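Local coordinates for protein ferric enterobactin receptor PIRA (Pseudomonas aeruginosa, PDB 5FP2) that probably takes up iron-loaded siderophores such as ferric enterobactin across the outer membrane as a TonB-dependent receptor, at residues A[160-173]-A[183-195]. Sequence-based numbering, arbitrary orientation.
Sequences RPTDRLRGSMTVFT and ATRRANFSLSGPL
S192 N donates to the carbonyl O of R166 at 2.7 Å (142° at the hydrogen); the return bond from R166 N to S192 O is weak. T170 with N188 and F172 with R186 form double links, F172 N to R186 O being the straightest at 170°; S168 with S190 adds another, less certain where S190 N meets S168 O. Strands 166-173 and 184-194 thus run antiparallel, the first hairpin of the 22-stranded barrel. Beyond the backbone, the R186 guanidinium makes an offset cation-pi stack on F172, planes at 20°: F172 CB lies over its centre, and NH2 over one ring face. R186 CG between backbone N and carbonyl carbon (chi1 56°), with the chain extended to NE, lays the group there. Its NH1 forms a salt bridge with E129, and NH2 bonds P53 O. The N188 and T170 side chains lie side by side, pointing the same way, while T170 OG1 bonds T714 on the closing strand 708-716. On the other face, M169 CG meets F189 CB at 4.2 Å; at the strand's start L165 CD1 meets L191 CD1. The polar face carrying R186, N188 and S190 turns to plug residues, consistent with a buried arginine joining barrel to plug through a carboxylate while F172 covers its flat side.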
loop_
_atom_site.group_PDB
_atom_site.type_symbol
_atom_site.label_atom_id
_atom_site.label_comp_id
_atom_site.label_asym_id
_atom_site.label_seq_id
_atom_site.Cartn_x
_atom_site.Cartn_y
_atom_site.Cartn_z
ATOM N N ARG A 160 16.453 2.224 5.723
ATOM C CA ARG A 160 17.238 3.329 5.158
ATOM C C ARG A 160 18.735 3.306 5.561
ATOM O O ARG A 160 19.109 2.792 6.608
ATOM C CB ARG A 160 16.573 4.666 5.499
ATOM C CG ARG A 160 15.484 5.073 4.512
ATOM C CD ARG A 160 15.047 6.516 4.690
ATOM N NE ARG A 160 16.185 7.423 4.681
ATOM C CZ ARG A 160 16.706 7.988 3.585
ATOM N NH1 ARG A 160 16.114 7.829 2.404
ATOM N NH2 ARG A 160 17.831 8.713 3.658
ATOM N N PRO A 161 19.611 3.821 4.696
ATOM C CA PRO A 161 21.027 3.794 5.045
ATOM C C PRO A 161 21.292 4.234 6.474
ATOM O O PRO A 161 20.638 5.138 6.973
ATOM C CB PRO A 161 21.647 4.800 4.073
ATOM C CG PRO A 161 20.665 4.929 2.961
ATOM C CD PRO A 161 19.334 4.784 3.621
ATOM N N THR A 162 22.297 3.646 7.100
ATOM C CA THR A 162 22.528 3.864 8.515
ATOM C C THR A 162 24.010 4.139 8.765
ATOM O O THR A 162 24.847 3.872 7.907
ATOM C CB THR A 162 22.041 2.638 9.313
ATOM O OG1 THR A 162 22.339 2.793 10.710
ATOM C CG2 THR A 162 22.675 1.371 8.758
ATOM N N ASP A 163 24.327 4.729 9.913
ATOM C CA ASP A 163 25.694 5.157 10.220
ATOM C C ASP A 163 26.616 3.964 10.464
ATOM O O ASP A 163 27.838 4.116 10.522
ATOM C CB ASP A 163 25.699 6.072 11.452
ATOM C CG ASP A 163 24.919 5.481 12.628
ATOM O OD1 ASP A 163 24.599 4.273 12.603
ATOM O OD2 ASP A 163 24.583 6.233 13.567
ATOM N N ARG A 164 26.016 2.785 10.605
ATOM C CA ARG A 164 26.741 1.554 10.871
ATOM C C ARG A 164 26.343 0.515 9.823
ATOM O O ARG A 164 25.312 0.658 9.178
ATOM C CB ARG A 164 26.390 1.057 12.272
ATOM C CG ARG A 164 26.839 1.976 13.399
ATOM C CD ARG A 164 26.559 1.359 14.770
ATOM N NE ARG A 164 25.139 1.037 14.958
ATOM C CZ ARG A 164 24.556 0.830 16.139
ATOM N NH1 ARG A 164 25.267 0.880 17.259
ATOM N NH2 ARG A 164 23.254 0.578 16.201
ATOM N N LEU A 165 27.187 -0.486 9.593
ATOM C CA LEU A 165 26.991 -1.388 8.455
ATOM C C LEU A 165 25.985 -2.434 8.843
ATOM O O LEU A 165 25.974 -2.886 9.980
ATOM C CB LEU A 165 28.303 -2.070 8.036
ATOM C CG LEU A 165 28.163 -3.229 7.034
ATOM C CD1 LEU A 165 28.134 -2.728 5.601
ATOM C CD2 LEU A 165 29.250 -4.281 7.193
ATOM N N ARG A 166 25.181 -2.863 7.882
ATOM C CA ARG A 166 23.971 -3.600 8.185
ATOM C C ARG A 166 23.655 -4.547 7.046
ATOM O O ARG A 166 23.396 -4.129 5.925
ATOM C CB ARG A 166 22.802 -2.638 8.411
ATOM C CG ARG A 166 21.641 -3.218 9.205
ATOM C CD ARG A 166 20.534 -2.186 9.408
ATOM N NE ARG A 166 20.434 -1.783 10.812
ATOM C CZ ARG A 166 19.299 -1.504 11.457
ATOM N NH1 ARG A 166 18.115 -1.563 10.839
ATOM N NH2 ARG A 166 19.353 -1.149 12.735
ATOM N N GLY A 167 23.633 -5.835 7.355
ATOM C CA GLY A 167 23.189 -6.822 6.389
ATOM C C GLY A 167 22.072 -7.658 6.965
ATOM O O GLY A 167 21.993 -7.831 8.172
ATOM N N SER A 168 21.175 -8.102 6.093
ATOM C CA SER A 168 20.285 -9.199 6.400
ATOM C C SER A 168 20.042 -10.087 5.179
ATOM O O SER A 168 19.995 -9.610 4.039
ATOM C CB SER A 168 18.956 -8.674 6.956
ATOM O OG SER A 168 18.124 -9.739 7.393
ATOM N N MET A 169 19.922 -11.390 5.442
ATOM C CA MET A 169 19.301 -12.324 4.512
ATOM C C MET A 169 18.030 -12.908 5.112
ATOM O O MET A 169 17.850 -12.931 6.332
ATOM C CB MET A 169 20.250 -13.474 4.203
ATOM C CG MET A 169 21.350 -13.111 3.221
ATOM S SD MET A 169 22.296 -14.566 2.720
ATOM C CE MET A 169 20.924 -15.689 2.350
ATOM N N THR A 170 17.185 -13.445 4.240
ATOM C CA THR A 170 16.018 -14.207 4.657
ATOM C C THR A 170 15.734 -15.312 3.668
ATOM O O THR A 170 15.528 -15.044 2.480
ATOM C CB THR A 170 14.755 -13.347 4.653
ATOM O OG1 THR A 170 14.964 -12.177 5.450
ATOM C CG2 THR A 170 13.583 -14.153 5.201
ATOM N N VAL A 171 15.581 -16.530 4.165
ATOM C CA VAL A 171 15.007 -17.565 3.331
ATOM C C VAL A 171 13.654 -18.026 3.859
ATOM O O VAL A 171 13.482 -18.280 5.055
ATOM C CB VAL A 171 15.928 -18.774 3.195
ATOM C CG1 VAL A 171 15.531 -19.563 1.959
ATOM C CG2 VAL A 171 17.373 -18.318 3.115
ATOM N N PHE A 172 12.706 -18.167 2.944
ATOM C CA PHE A 172 11.362 -18.588 3.300
ATOM C C PHE A 172 10.882 -19.627 2.310
ATOM O O PHE A 172 11.120 -19.505 1.103
ATOM C CB PHE A 172 10.414 -17.396 3.267
ATOM C CG PHE A 172 8.977 -17.760 3.483
ATOM C CD1 PHE A 172 8.191 -18.190 2.430
ATOM C CD2 PHE A 172 8.416 -17.664 4.736
ATOM C CE1 PHE A 172 6.860 -18.499 2.618
ATOM C CE2 PHE A 172 7.083 -17.992 4.948
ATOM C CZ PHE A 172 6.294 -18.392 3.883
ATOM N N THR A 173 10.152 -20.613 2.816
ATOM C CA THR A 173 9.650 -21.672 1.971
ATOM C C THR A 173 8.316 -22.169 2.525
ATOM O O THR A 173 8.170 -22.444 3.717
ATOM C CB THR A 173 10.671 -22.816 1.857
ATOM O OG1 THR A 173 10.045 -23.964 1.283
ATOM C CG2 THR A 173 11.230 -23.176 3.218
ATOM N N ALA A 183 4.782 -25.475 -4.418
ATOM C CA ALA A 183 5.570 -24.905 -3.337
ATOM C C ALA A 183 6.173 -23.554 -3.719
ATOM O O ALA A 183 6.192 -23.168 -4.890
ATOM C CB ALA A 183 6.669 -25.863 -2.926
ATOM N N THR A 184 6.612 -22.819 -2.704
ATOM C CA THR A 184 7.264 -21.541 -2.893
ATOM C C THR A 184 8.540 -21.459 -2.084
ATOM O O THR A 184 8.629 -21.919 -0.958
ATOM C CB THR A 184 6.354 -20.363 -2.510
ATOM O OG1 THR A 184 5.270 -20.284 -3.436
ATOM C CG2 THR A 184 7.112 -19.067 -2.568
ATOM N N ARG A 185 9.579 -20.957 -2.733
ATOM C CA ARG A 185 10.782 -20.530 -2.034
ATOM C C ARG A 185 11.084 -19.097 -2.397
ATOM O O ARG A 185 11.077 -18.742 -3.573
ATOM C CB ARG A 185 11.971 -21.408 -2.399
ATOM C CG ARG A 185 13.184 -21.127 -1.539
ATOM C CD ARG A 185 14.355 -21.991 -1.990
ATOM N NE ARG A 185 14.109 -23.407 -1.724
ATOM C CZ ARG A 185 14.154 -23.965 -0.517
ATOM N NH1 ARG A 185 14.400 -23.220 0.566
ATOM N NH2 ARG A 185 13.923 -25.271 -0.385
ATOM N N ARG A 186 11.234 -18.254 -1.385
ATOM C CA ARG A 186 11.754 -16.926 -1.623
ATOM C C ARG A 186 12.909 -16.596 -0.691
ATOM O O ARG A 186 13.208 -17.324 0.246
ATOM C CB ARG A 186 10.645 -15.871 -1.532
ATOM C CG ARG A 186 9.858 -15.862 -0.229
ATOM C CD ARG A 186 8.896 -14.689 -0.164
ATOM N NE ARG A 186 8.365 -14.567 1.178
ATOM C CZ ARG A 186 8.949 -13.924 2.186
ATOM N NH1 ARG A 186 10.015 -13.162 1.977
ATOM N NH2 ARG A 186 8.372 -13.949 3.398
ATOM N N ALA A 187 13.606 -15.521 -1.017
ATOM C CA ALA A 187 15.005 -15.343 -0.632
ATOM C C ALA A 187 15.350 -13.888 -0.872
ATOM O O ALA A 187 15.112 -13.372 -1.959
ATOM C CB ALA A 187 15.905 -16.219 -1.486
ATOM N N ASN A 188 15.825 -13.207 0.160
ATOM C CA ASN A 188 16.154 -11.803 0.022
ATOM C C ASN A 188 17.146 -11.300 1.048
ATOM O O ASN A 188 17.444 -11.956 2.041
ATOM C CB ASN A 188 14.894 -10.960 0.100
ATOM C CG ASN A 188 13.976 -11.394 1.245
ATOM O OD1 ASN A 188 14.220 -11.108 2.429
ATOM N ND2 ASN A 188 12.927 -12.115 0.893
ATOM N N PHE A 189 17.701 -10.137 0.751
ATOM C CA PHE A 189 18.858 -9.614 1.467
ATOM C C PHE A 189 18.654 -8.114 1.543
ATOM O O PHE A 189 18.030 -7.513 0.658
ATOM C CB PHE A 189 20.173 -9.928 0.717
ATOM C CG PHE A 189 20.413 -9.047 -0.474
ATOM C CD1 PHE A 189 20.792 -7.718 -0.304
ATOM C CD2 PHE A 189 20.183 -9.515 -1.761
ATOM C CE1 PHE A 189 20.869 -6.858 -1.391
ATOM C CE2 PHE A 189 20.374 -8.684 -2.870
ATOM C CZ PHE A 189 20.676 -7.346 -2.680
ATOM N N SER A 190 19.208 -7.504 2.578
ATOM C CA SER A 190 19.359 -6.071 2.568
ATOM C C SER A 190 20.695 -5.666 3.160
ATOM O O SER A 190 20.992 -5.974 4.305
ATOM C CB SER A 190 18.254 -5.406 3.362
ATOM O OG SER A 190 18.755 -4.191 3.917
ATOM N N LEU A 191 21.468 -4.914 2.395
ATOM C CA LEU A 191 22.747 -4.401 2.859
ATOM C C LEU A 191 22.688 -2.872 2.888
ATOM O O LEU A 191 22.068 -2.240 2.026
ATOM C CB LEU A 191 23.857 -4.866 1.919
ATOM C CG LEU A 191 25.287 -4.612 2.397
ATOM C CD1 LEU A 191 25.598 -5.451 3.625
ATOM C CD2 LEU A 191 26.291 -4.918 1.310
ATOM N N SER A 192 23.249 -2.286 3.939
ATOM C CA SER A 192 23.197 -0.840 4.111
ATOM C C SER A 192 24.301 -0.371 5.049
ATOM O O SER A 192 24.710 -1.084 5.963
ATOM C CB SER A 192 21.809 -0.395 4.627
ATOM O OG SER A 192 21.702 -0.464 6.049
ATOM N N GLY A 193 24.758 0.855 4.844
ATOM C CA GLY A 193 25.899 1.348 5.608
ATOM C C GLY A 193 26.533 2.617 5.069
ATOM O O GLY A 193 26.035 3.233 4.128
ATOM N N PRO A 194 27.608 3.052 5.715
ATOM C CA PRO A 194 28.263 4.255 5.253
ATOM C C PRO A 194 29.400 3.929 4.326
ATOM O O PRO A 194 30.015 2.875 4.451
ATOM C CB PRO A 194 28.800 4.873 6.537
ATOM C CG PRO A 194 29.067 3.705 7.419
ATOM C CD PRO A 194 28.070 2.645 7.050
ATOM N N LEU A 195 29.631 4.813 3.370
ATOM C CA LEU A 195 30.861 4.800 2.609
ATOM C C LEU A 195 31.803 5.850 3.164
ATOM O O LEU A 195 32.914 5.551 3.560
ATOM C CB LEU A 195 30.525 5.118 1.174
ATOM C CG LEU A 195 29.615 4.036 0.640
ATOM C CD1 LEU A 195 28.817 4.568 -0.530
ATOM C CD2 LEU A 195 30.458 2.848 0.231
#